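Local structure of cyclic GMP-AMP synthase-like receptor (Tribolium castaneum, 7LT2) at residues 264-269 with 279-284; 75-80 with 135-140; 86-91 with 97-102; 144-149 with 155-160. The protein senses double-stranded RNA and, as a nucleotidyltransferase of innate immunity, makes the cyclic dinucleotide 2',3'-cGAMP from ATP and GTP. All coordinates share one frame; numbering follows the deposited sequence.

Interaction 1 (264-269 with 279-284)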
# COMPACT_ATOMS: atom_id res chain seq x y z
N LEU A 264 10.42 3.80 13.48
CA LEU A 264 11.80 3.95 13.93
C LEU A 264 12.72 2.97 13.21
O LEU A 264 13.82 3.34 12.79
CB LEU A 264 11.88 3.73 15.45
CG LEU A 264 11.23 4.80 16.33
CD1 LEU A 264 11.02 4.27 17.75
CD2 LEU A 264 12.08 6.05 16.36
N ILE A 265 12.28 1.72 13.05
CA ILE A 265 13.09 0.75 12.32
C ILE A 265 13.16 1.11 10.84
O ILE A 265 14.23 1.00 10.22
CB ILE A 265 12.54 -0.68 12.55
CG1 ILE A 265 12.75 -1.08 14.02
CG2 ILE A 265 13.21 -1.67 11.60
CD1 ILE A 265 12.17 -2.43 14.38
N LYS A 266 12.05 1.56 10.25
CA LYS A 266 12.09 1.98 8.85
C LYS A 266 13.02 3.17 8.66
O LYS A 266 13.70 3.27 7.63
CB LYS A 266 10.68 2.31 8.34
CG LYS A 266 9.80 1.09 8.09
CD LYS A 266 8.38 1.49 7.70
CE LYS A 266 8.35 2.23 6.37
NZ LYS A 266 6.96 2.42 5.85
N LYS A 267 13.06 4.09 9.63
CA LYS A 267 13.98 5.21 9.55
C LYS A 267 15.42 4.72 9.57
O LYS A 267 16.27 5.20 8.80
CB LYS A 267 13.73 6.19 10.70
CG LYS A 267 14.58 7.46 10.67
CD LYS A 267 14.17 8.38 9.52
CE LYS A 267 14.78 9.77 9.65
NZ LYS A 267 16.26 9.72 9.62
N LEU A 268 15.72 3.76 10.44
CA LEU A 268 17.04 3.14 10.47
C LEU A 268 17.36 2.47 9.14
O LEU A 268 18.49 2.56 8.64
CB LEU A 268 17.11 2.13 11.61
CG LEU A 268 18.43 1.40 11.86
CD1 LEU A 268 19.54 2.39 12.20
CD2 LEU A 268 18.27 0.36 12.97
N LYS A 269 16.37 1.78 8.56
CA LYS A 269 16.56 1.13 7.27
C LYS A 269 16.89 2.14 6.18
O LYS A 269 17.79 1.91 5.35
CB LYS A 269 15.31 0.32 6.91
CG LYS A 269 15.37 -0.43 5.58
CD LYS A 269 14.76 0.38 4.43
CE LYS A 269 13.25 0.48 4.55
NZ LYS A 269 12.65 1.16 3.37
N TYR A 279 7.96 -3.24 2.92
CA TYR A 279 6.99 -4.30 3.19
C TYR A 279 7.63 -5.48 3.90
O TYR A 279 6.94 -6.23 4.60
CB TYR A 279 6.31 -4.77 1.90
CG TYR A 279 5.17 -5.75 2.15
CD1 TYR A 279 3.99 -5.34 2.77
CD2 TYR A 279 5.28 -7.08 1.77
CE1 TYR A 279 2.95 -6.24 3.00
CE2 TYR A 279 4.24 -7.98 1.99
CZ TYR A 279 3.08 -7.56 2.61
OH TYR A 279 2.07 -8.46 2.82
N TYR A 280 8.94 -5.67 3.73
CA TYR A 280 9.62 -6.75 4.44
C TYR A 280 9.65 -6.47 5.93
O TYR A 280 9.53 -7.39 6.75
CB TYR A 280 11.04 -6.95 3.90
CG TYR A 280 11.14 -7.13 2.39
CD1 TYR A 280 10.02 -7.45 1.63
CD2 TYR A 280 12.35 -6.99 1.74
CE1 TYR A 280 10.11 -7.60 0.26
CE2 TYR A 280 12.45 -7.15 0.37
CZ TYR A 280 11.33 -7.45 -0.36
OH TYR A 280 11.42 -7.61 -1.73
N ILE A 281 9.82 -5.20 6.31
CA ILE A 281 9.76 -4.83 7.72
C ILE A 281 8.33 -4.97 8.24
O ILE A 281 8.11 -5.51 9.34
CB ILE A 281 10.29 -3.40 7.92
CG1 ILE A 281 11.79 -3.35 7.61
CG2 ILE A 281 10.05 -2.92 9.35
CD1 ILE A 281 12.33 -1.94 7.48
N LYS A 282 7.35 -4.50 7.47
CA LYS A 282 5.95 -4.70 7.85
C LYS A 282 5.66 -6.18 8.06
O LYS A 282 4.99 -6.56 9.04
CB LYS A 282 5.03 -4.13 6.77
CG LYS A 282 3.56 -4.05 7.17
CD LYS A 282 2.68 -3.70 5.97
CE LYS A 282 1.21 -3.55 6.38
NZ LYS A 282 0.33 -3.40 5.19
N THR A 283 6.18 -7.04 7.17
CA THR A 283 5.95 -8.48 7.28
C THR A 283 6.55 -9.04 8.56
O THR A 283 5.94 -9.88 9.22
CB THR A 283 6.53 -9.19 6.06
OG1 THR A 283 5.83 -8.76 4.88
CG2 THR A 283 6.39 -10.70 6.20
N VAL A 284 7.76 -8.60 8.92
CA VAL A 284 8.36 -9.04 10.17
C VAL A 284 7.44 -8.71 11.34
O VAL A 284 7.23 -9.53 12.24
CB VAL A 284 9.76 -8.42 10.35
CG1 VAL A 284 10.24 -8.56 11.78
CG2 VAL A 284 10.75 -9.08 9.39

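Interaction 2 (75-80 with 135-140)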
# COMPACT_ATOMS: atom_id res chain seq x y z
N ILE A 75 -8.92 0.47 -6.96
CA ILE A 75 -10.29 0.58 -7.46
C ILE A 75 -10.84 -0.84 -7.56
O ILE A 75 -10.39 -1.62 -8.41
CB ILE A 75 -10.33 1.30 -8.81
CG1 ILE A 75 -9.73 2.70 -8.68
CG2 ILE A 75 -11.76 1.37 -9.36
CD1 ILE A 75 -9.43 3.38 -10.00
N LEU A 76 -11.79 -1.19 -6.70
CA LEU A 76 -12.24 -2.57 -6.56
C LEU A 76 -13.44 -2.83 -7.47
O LEU A 76 -14.53 -2.29 -7.26
CB LEU A 76 -12.57 -2.89 -5.11
CG LEU A 76 -11.46 -2.59 -4.08
CD1 LEU A 76 -11.79 -3.24 -2.75
CD2 LEU A 76 -10.10 -3.05 -4.57
N LEU A 77 -13.23 -3.66 -8.49
CA LEU A 77 -14.26 -4.10 -9.42
C LEU A 77 -14.74 -5.48 -9.00
O LEU A 77 -13.97 -6.29 -8.48
CB LEU A 77 -13.70 -4.14 -10.85
CG LEU A 77 -12.84 -2.94 -11.24
CD1 LEU A 77 -12.08 -3.20 -12.53
CD2 LEU A 77 -13.71 -1.70 -11.36
N HIS A 78 -16.02 -5.76 -9.21
CA HIS A 78 -16.60 -7.02 -8.78
C HIS A 78 -17.28 -7.71 -9.95
O HIS A 78 -18.20 -7.15 -10.55
CB HIS A 78 -17.60 -6.83 -7.63
CG HIS A 78 -18.24 -8.11 -7.19
ND1 HIS A 78 -17.53 -9.12 -6.58
CD2 HIS A 78 -19.51 -8.56 -7.31
CE1 HIS A 78 -18.34 -10.13 -6.32
NE2 HIS A 78 -19.55 -9.82 -6.76
N ILE A 79 -16.81 -8.91 -10.26
CA ILE A 79 -17.44 -9.75 -11.29
C ILE A 79 -18.67 -10.40 -10.68
O ILE A 79 -18.56 -11.07 -9.64
CB ILE A 79 -16.46 -10.80 -11.79
CG1 ILE A 79 -15.24 -10.13 -12.44
CG2 ILE A 79 -17.16 -11.76 -12.77
CD1 ILE A 79 -14.12 -11.08 -12.74
N PRO A 80 -19.85 -10.25 -11.28
CA PRO A 80 -21.05 -10.91 -10.75
C PRO A 80 -20.83 -12.41 -10.57
O PRO A 80 -20.32 -13.09 -11.46
CB PRO A 80 -22.11 -10.62 -11.82
CG PRO A 80 -21.66 -9.32 -12.42
CD PRO A 80 -20.16 -9.41 -12.45
N LEU A 135 -5.11 -3.60 -17.16
CA LEU A 135 -4.37 -2.34 -17.01
C LEU A 135 -4.59 -1.43 -18.22
O LEU A 135 -4.75 -0.21 -18.06
CB LEU A 135 -2.89 -2.63 -16.80
CG LEU A 135 -2.52 -3.22 -15.43
CD1 LEU A 135 -1.14 -3.87 -15.47
CD2 LEU A 135 -2.55 -2.14 -14.36
N ARG A 136 -4.61 -2.00 -19.43
CA ARG A 136 -4.85 -1.19 -20.62
C ARG A 136 -6.26 -0.60 -20.61
O ARG A 136 -6.46 0.54 -21.03
CB ARG A 136 -4.61 -2.01 -21.88
CG ARG A 136 -3.16 -2.39 -22.08
CD ARG A 136 -2.89 -2.90 -23.48
NE ARG A 136 -3.51 -4.20 -23.71
CZ ARG A 136 -2.97 -5.36 -23.35
NH1 ARG A 136 -1.81 -5.42 -22.72
NH2 ARG A 136 -3.61 -6.49 -23.64
N TRP A 137 -7.24 -1.38 -20.14
CA TRP A 137 -8.61 -0.89 -20.08
C TRP A 137 -8.72 0.29 -19.11
O TRP A 137 -9.36 1.30 -19.43
CB TRP A 137 -9.54 -2.02 -19.66
CG TRP A 137 -10.97 -1.63 -19.49
CD1 TRP A 137 -11.91 -1.52 -20.46
CD2 TRP A 137 -11.63 -1.32 -18.25
NE1 TRP A 137 -13.12 -1.15 -19.92
CE2 TRP A 137 -12.97 -1.02 -18.56
CE3 TRP A 137 -11.21 -1.26 -16.92
CZ2 TRP A 137 -13.90 -0.67 -17.58
CZ3 TRP A 137 -12.14 -0.91 -15.95
CH2 TRP A 137 -13.47 -0.63 -16.29
N MET A 138 -8.10 0.18 -17.94
CA MET A 138 -8.18 1.27 -16.97
C MET A 138 -7.43 2.51 -17.46
O MET A 138 -7.92 3.63 -17.30
CB MET A 138 -7.63 0.81 -15.62
CG MET A 138 -7.63 1.88 -14.54
SD MET A 138 -9.29 2.50 -14.18
CE MET A 138 -10.01 1.11 -13.32
N GLU A 139 -6.26 2.32 -18.07
CA GLU A 139 -5.52 3.44 -18.63
C GLU A 139 -6.35 4.19 -19.66
O GLU A 139 -6.41 5.42 -19.65
CB GLU A 139 -4.21 2.94 -19.25
CG GLU A 139 -3.46 3.95 -20.08
CD GLU A 139 -2.26 3.35 -20.79
OE1 GLU A 139 -2.07 2.11 -20.71
OE2 GLU A 139 -1.50 4.10 -21.43
N SER A 140 -7.02 3.45 -20.55
CA SER A 140 -7.88 4.08 -21.55
C SER A 140 -9.02 4.86 -20.89
O SER A 140 -9.32 5.99 -21.27
CB SER A 140 -8.43 3.02 -22.50
OG SER A 140 -9.40 3.56 -23.38

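Interaction 3 (86-91 with 97-102)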
# COMPACT_ATOMS: atom_id res chain seq x y z
N VAL A 86 -13.73 -18.33 -10.66
CA VAL A 86 -13.04 -19.34 -9.88
C VAL A 86 -11.60 -18.91 -9.69
O VAL A 86 -10.88 -18.69 -10.67
CB VAL A 86 -13.11 -20.73 -10.52
CG1 VAL A 86 -12.24 -21.71 -9.75
CG2 VAL A 86 -14.55 -21.22 -10.56
N LEU A 87 -11.18 -18.79 -8.44
CA LEU A 87 -9.82 -18.38 -8.09
C LEU A 87 -9.01 -19.62 -7.76
O LEU A 87 -9.42 -20.44 -6.93
CB LEU A 87 -9.86 -17.41 -6.91
CG LEU A 87 -8.60 -16.67 -6.44
CD1 LEU A 87 -9.02 -15.40 -5.72
CD2 LEU A 87 -7.76 -17.54 -5.53
N ASN A 88 -7.86 -19.77 -8.42
CA ASN A 88 -7.00 -20.93 -8.19
C ASN A 88 -5.60 -20.46 -7.81
O ASN A 88 -5.05 -19.54 -8.42
CB ASN A 88 -6.94 -21.83 -9.42
CG ASN A 88 -8.25 -22.57 -9.65
OD1 ASN A 88 -8.83 -23.15 -8.73
ND2 ASN A 88 -8.73 -22.55 -10.90
N GLU A 89 -5.04 -21.11 -6.79
CA GLU A 89 -3.66 -20.85 -6.40
C GLU A 89 -2.72 -21.27 -7.52
O GLU A 89 -2.80 -22.39 -8.03
CB GLU A 89 -3.33 -21.61 -5.12
CG GLU A 89 -4.26 -21.31 -3.93
CD GLU A 89 -5.51 -22.17 -3.90
OE1 GLU A 89 -5.84 -22.80 -4.93
OE2 GLU A 89 -6.17 -22.22 -2.84
N SER A 90 -1.82 -20.37 -7.92
CA SER A 90 -0.95 -20.62 -9.06
C SER A 90 0.32 -21.36 -8.62
O SER A 90 0.56 -21.59 -7.43
CB SER A 90 -0.58 -19.31 -9.76
OG SER A 90 0.55 -18.70 -9.15
N ASN A 91 1.14 -21.73 -9.59
CA ASN A 91 2.40 -22.42 -9.33
C ASN A 91 3.52 -21.49 -8.87
O ASN A 91 4.66 -21.93 -8.74
CB ASN A 91 2.85 -23.20 -10.58
CG ASN A 91 2.78 -22.37 -11.85
OD1 ASN A 91 2.68 -21.14 -11.80
ND2 ASN A 91 2.84 -23.04 -13.00
N TRP A 97 -4.55 -17.42 -10.28
CA TRP A 97 -5.25 -17.28 -11.54
C TRP A 97 -6.74 -17.13 -11.27
O TRP A 97 -7.25 -17.61 -10.25
CB TRP A 97 -5.01 -18.48 -12.46
CG TRP A 97 -3.60 -18.61 -12.95
CD1 TRP A 97 -2.57 -17.75 -12.72
CD2 TRP A 97 -3.08 -19.66 -13.77
NE1 TRP A 97 -1.43 -18.21 -13.35
CE2 TRP A 97 -1.72 -19.37 -14.00
CE3 TRP A 97 -3.62 -20.82 -14.34
CZ2 TRP A 97 -0.89 -20.20 -14.77
CZ3 TRP A 97 -2.81 -21.64 -15.10
CH2 TRP A 97 -1.46 -21.32 -15.31
N LEU A 98 -7.43 -16.46 -12.19
CA LEU A 98 -8.87 -16.22 -12.05
C LEU A 98 -9.52 -16.49 -13.39
O LEU A 98 -9.21 -15.83 -14.38
CB LEU A 98 -9.14 -14.79 -11.57
CG LEU A 98 -10.51 -14.42 -10.97
CD1 LEU A 98 -11.60 -14.33 -12.03
CD2 LEU A 98 -10.91 -15.38 -9.87
N LYS A 99 -10.43 -17.46 -13.43
CA LYS A 99 -11.15 -17.77 -14.65
C LYS A 99 -12.65 -17.72 -14.38
O LYS A 99 -13.11 -17.85 -13.25
CB LYS A 99 -10.75 -19.14 -15.22
CG LYS A 99 -10.97 -20.32 -14.29
CD LYS A 99 -10.70 -21.63 -15.02
CE LYS A 99 -10.52 -22.79 -14.05
NZ LYS A 99 -11.73 -23.04 -13.21
N LEU A 100 -13.41 -17.50 -15.45
CA LEU A 100 -14.86 -17.45 -15.37
C LEU A 100 -15.42 -18.69 -16.05
O LEU A 100 -15.06 -18.99 -17.19
CB LEU A 100 -15.41 -16.18 -16.04
CG LEU A 100 -15.21 -14.81 -15.38
CD1 LEU A 100 -13.75 -14.36 -15.42
CD2 LEU A 100 -16.10 -13.77 -16.05
N ASN A 101 -16.30 -19.40 -15.35
CA ASN A 101 -16.87 -20.64 -15.88
C ASN A 101 -18.25 -20.46 -16.51
O ASN A 101 -18.75 -21.41 -17.12
CB ASN A 101 -16.96 -21.70 -14.78
CG ASN A 101 -15.62 -22.34 -14.47
OD1 ASN A 101 -14.71 -22.33 -15.29
ND2 ASN A 101 -15.51 -22.92 -13.28
N ASN A 102 -18.86 -19.28 -16.41
CA ASN A 102 -20.24 -19.11 -16.88
C ASN A 102 -20.48 -17.67 -17.35
O ASN A 102 -21.55 -17.10 -17.10
CB ASN A 102 -21.25 -19.49 -15.79
CG ASN A 102 -22.67 -19.62 -16.33
OD1 ASN A 102 -22.90 -20.15 -17.41
ND2 ASN A 102 -23.64 -19.11 -15.56

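Interaction 4 (144-149 with 155-160)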
# COMPACT_ATOMS: atom_id res chain seq x y z
N LYS A 144 -9.74 8.84 -21.13
CA LYS A 144 -11.05 9.32 -21.57
C LYS A 144 -11.64 10.30 -20.57
O LYS A 144 -12.19 11.34 -20.95
CB LYS A 144 -11.98 8.13 -21.78
CG LYS A 144 -13.30 8.44 -22.44
CD LYS A 144 -14.14 7.18 -22.58
CE LYS A 144 -15.46 7.45 -23.28
NZ LYS A 144 -16.18 6.17 -23.54
N THR A 145 -11.51 9.99 -19.28
CA THR A 145 -12.06 10.84 -18.22
C THR A 145 -11.30 12.16 -18.12
O THR A 145 -11.92 13.23 -18.02
CB THR A 145 -12.01 10.08 -16.89
OG1 THR A 145 -12.78 8.88 -17.00
CG2 THR A 145 -12.57 10.93 -15.76
N LEU A 146 -9.96 12.10 -18.14
CA LEU A 146 -9.16 13.33 -18.08
C LEU A 146 -9.55 14.32 -19.17
O LEU A 146 -9.55 15.53 -18.94
CB LEU A 146 -7.68 12.98 -18.17
CG LEU A 146 -7.05 12.27 -16.96
CD1 LEU A 146 -5.73 11.63 -17.35
CD2 LEU A 146 -6.84 13.24 -15.81
N ASN A 147 -9.88 13.82 -20.37
CA ASN A 147 -10.23 14.70 -21.48
C ASN A 147 -11.52 15.48 -21.24
O ASN A 147 -11.72 16.53 -21.87
CB ASN A 147 -10.37 13.91 -22.78
CG ASN A 147 -9.04 13.41 -23.31
OD1 ASN A 147 -7.99 13.96 -22.99
ND2 ASN A 147 -9.09 12.36 -24.12
N THR A 148 -12.41 14.99 -20.37
CA THR A 148 -13.68 15.65 -20.12
C THR A 148 -13.60 16.70 -19.02
O THR A 148 -14.59 17.40 -18.79
CB THR A 148 -14.77 14.63 -19.77
OG1 THR A 148 -14.50 14.07 -18.47
CG2 THR A 148 -14.82 13.52 -20.80
N LEU A 149 -12.48 16.81 -18.33
CA LEU A 149 -12.34 17.75 -17.23
C LEU A 149 -11.84 19.09 -17.74
O LEU A 149 -11.19 19.17 -18.79
CB LEU A 149 -11.38 17.20 -16.18
CG LEU A 149 -11.75 15.84 -15.58
CD1 LEU A 149 -10.71 15.41 -14.55
CD2 LEU A 149 -13.14 15.89 -14.95
N ALA A 155 -2.36 21.19 -19.89
CA ALA A 155 -2.90 19.86 -19.60
C ALA A 155 -2.98 19.61 -18.10
O ALA A 155 -2.66 18.52 -17.61
CB ALA A 155 -2.08 18.77 -20.29
N THR A 156 -3.37 20.63 -17.35
CA THR A 156 -3.61 20.50 -15.92
C THR A 156 -5.11 20.54 -15.68
O THR A 156 -5.76 21.53 -16.02
CB THR A 156 -2.90 21.62 -15.15
OG1 THR A 156 -1.49 21.51 -15.34
CG2 THR A 156 -3.23 21.53 -13.67
N CYS A 157 -5.66 19.46 -15.11
CA CYS A 157 -7.08 19.42 -14.81
C CYS A 157 -7.39 20.27 -13.59
O CYS A 157 -6.60 20.33 -12.64
CB CYS A 157 -7.55 17.99 -14.54
SG CYS A 157 -7.20 16.85 -15.85
N GLU A 158 -8.55 20.92 -13.60
CA GLU A 158 -9.01 21.71 -12.46
C GLU A 158 -10.30 21.11 -11.93
O GLU A 158 -11.29 21.00 -12.67
CB GLU A 158 -9.21 23.17 -12.85
CG GLU A 158 -9.55 24.07 -11.67
CD GLU A 158 -9.39 25.54 -11.98
OE1 GLU A 158 -8.26 26.06 -11.83
OE2 GLU A 158 -10.39 26.16 -12.38
N LEU A 159 -10.29 20.72 -10.66
CA LEU A 159 -11.45 20.18 -9.97
C LEU A 159 -11.72 20.99 -8.71
O LEU A 159 -10.80 21.48 -8.05
CB LEU A 159 -11.26 18.71 -9.59
CG LEU A 159 -11.07 17.66 -10.69
CD1 LEU A 159 -11.08 16.27 -10.08
CD2 LEU A 159 -12.14 17.79 -11.76
N THR A 160 -13.00 21.11 -8.37
CA THR A 160 -13.41 21.81 -7.16
C THR A 160 -14.20 20.88 -6.26
O THR A 160 -14.81 19.91 -6.72
CB THR A 160 -14.26 23.04 -7.50
OG1 THR A 160 -15.47 22.62 -8.14
CG2 THR A 160 -13.50 23.98 -8.42

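Interaction 1 (264-269 with 279-284)
Two residues before Ile-281, the side chain that meets Ile-265, Lys-266 and Lys-269, the carbonyl oxygen Tyr-279 O is gripped twice by one residue: Thr-283 OG1 and Thr-283 N each donate to it at 2.8 Å, from opposite faces of its plane. The N-H bond is the ordinary helical one, while the hydroxyl folds back on its own helix and stays satisfied inside the protein. The contact itself is apolar and rests on Ile-281. With CG1 anti to the carbonyl carbon (chi1 -66°), this residue places CD1 against the aliphatic parts of two lysines. CD1 lies 3.8 Å from Lys-269 CB and 4.0 Å from Lys-266 CG. On the other branch, Ile-281 CG2 meets Ile-265 CG2 at 4.1 Å. A branched isoleucine suits this place because its two arms serve different neighbours, and long lysines suit theirs because methylenes pack while the ammonium groups bond elsewhere, Lys-266 NZ to Leu-63 O and Lys-269 NZ to Ser-278 OG. By similarity, Lys-266 and residues 279-282 belong to the ATP site, so this contact joins two parts of that site. Helices 258-272 and 278-291 run roughly antiparallel here, at 146° with local axes 10.5 Å apart, and helix 301-318 closes over them, Thr-308 touching Ile-265 and Tyr-312 touching Ile-281.

Interaction 2 (75-80 with 135-140)
Strand 70-77 and helix 131-147 keep their backbones well apart here, 9.8 Å between Ile-75 CA and Met-138 CA at the nearest, in a helix-on-sheet layer of the nucleotidyltransferase fold. Side chains must fill that separation, and no hydrogen bond crosses it. Alternation along the strand turns Ile-75 and Leu-77 to the helix, whereas Leu-76 belongs to the other side of the sheet. On the helix, two consecutive residues do the work. Trp-137 has CG anti to the backbone N (chi1 177°), which carries the indole out to the sheet. Met-138 also starts outward; the bends at chi2 and chi3 turn its chain, and CE still reaches the strand, 4.1 Å from Ile-75 CD1. A flexible thioether can follow the uneven surface of a sheet in this way, and the beta-branched isoleucine suits an extended strand. Phe-46 of helix 44-49 touches Ile-75, Leu-77 and Trp-137, joining the same apolar cluster. The same strand carries Glu-70 and Asp-72, which by similarity bind the catalytic magnesium; the side chain of Ile-75 is about 9 Å from that of Asp-72. Beside the methionine, the meeting of Leu-77 with the indole is oblique: the methyl CD1 of Leu-77 approaches the six-membered ring at Trp-137 CZ3, 4.1 Å away.

Interaction 3 (86-91 with 97-102)
Trp-97, Val-86 and Lys-99 bury the most surface in this beta hairpin, where strands 85-89 and 95-100 run antiparallel. Val-86 pairs with Lys-99 and Asn-88 with Trp-97, both as hydrogen-bonded pairs, and their side chains share one face of the sheet; Leu-87 and Leu-98, a non-hydrogen-bonded pair, occupy the other. The Val-86 N to Lys-99 O bond is the shortest of the four across the strands, at 2.7 Å, and the return bond from Lys-99 N to Val-86 O measures 3.1 Å. Trp-97 and Asn-88 exchange another two, both 2.9 Å between backbone N and O. Lys-99 has CG between its backbone N and carbonyl carbon (chi1 59°) and bends again at chi4. Valine's beta branch suits a strand; the lysine lies side by side with it, Lys-99 NZ 3.7 Å from Val-86 CG1, a contact without a bond. Trp-97 instead meets Ser-90 with its ring: Ser-90 CB sits over the five-membered ring, 4.1 Å from its centroid and 25° off the normal, a CH-pi contact that a small serine can make closely. Arg-238 adds a cation-pi contact to the indole, and Tyr-239 meets it edge-to-face. The chemistry implies a hairpin whose register is set by backbone bonds, while a partly exposed tryptophan ties its turn to the 238-239 loop.

Interaction 4 (144-149 with 155-160)
Leu-146 of helix 131-147 and Leu-149 of the loop that follows meet Cys-157 and Leu-159 of strand 156-161, a helix-to-sheet join in the nucleotidyltransferase fold. The chain turns back between them through the short strand 151-152, which pairs antiparallel with 156-161.

Polar interactions shape the segment 144-149 itself. Thr-145 O accepts both Thr-148 N, at 3.0 Å, and Thr-148 OG1, at 2.8 Å. The hydroxyl arrives in the carbonyl plane on a lone pair, with a C=O...donor angle of 136°. Threonine fits because its short side chain can fold back to the backbone, and Gln-38 NE2 bonds to the same hydroxyl. Trp-151 NE1 donates to Leu-146 O and so ties the chain beyond the helix back to it.

Contacts across the two segments are instead apolar. Cys-157 SG touches both leucines, 3.6 Å from Leu-146 CD2 and 4.0 Å from Leu-149 CD1. With its sulfur anti to the carbonyl carbon (chi1 -56°), the cysteine serves here as a compact, polarisable apolar group, small enough for a strand position that faces a helix end. Leucines suit the other side because their forked ends can spread over neighbouring residues. Trp-170 of strand 164-171 touches both Leu-146 and Cys-157, and Phe-35 of helix 18-42 adds to the cover over Leu-146. Leu-149 also meets Leu-159, crossing it obliquely so that methyl meets methyl, CD2 of Leu-149 lying 3.8 Å from CD2 of Leu-159.

In the fold
Interactions 2, 3 and 4 all reach one mixed sheet of the nucleotidyltransferase domain, whereas interaction 1 lies in the HhH/H2TH-like region. Along the chain, interaction 3 is nested in the loop closed by interaction 2; interaction 4 follows, then interaction 1. Helix 131-147 serves both interactions 2 and 4, whose centres are about 20 Å apart. Interactions 2 and 3, with centres about 17 Å apart, touch through Ile-79, which packs on Leu-98 and Leu-100. Interaction 1 stands about 32 Å from interaction 2, centre to centre, on the opposite side of the chain's centre. The predicted ATP site draws on both regions, so the catalytic pocket probably depends on how they are held together.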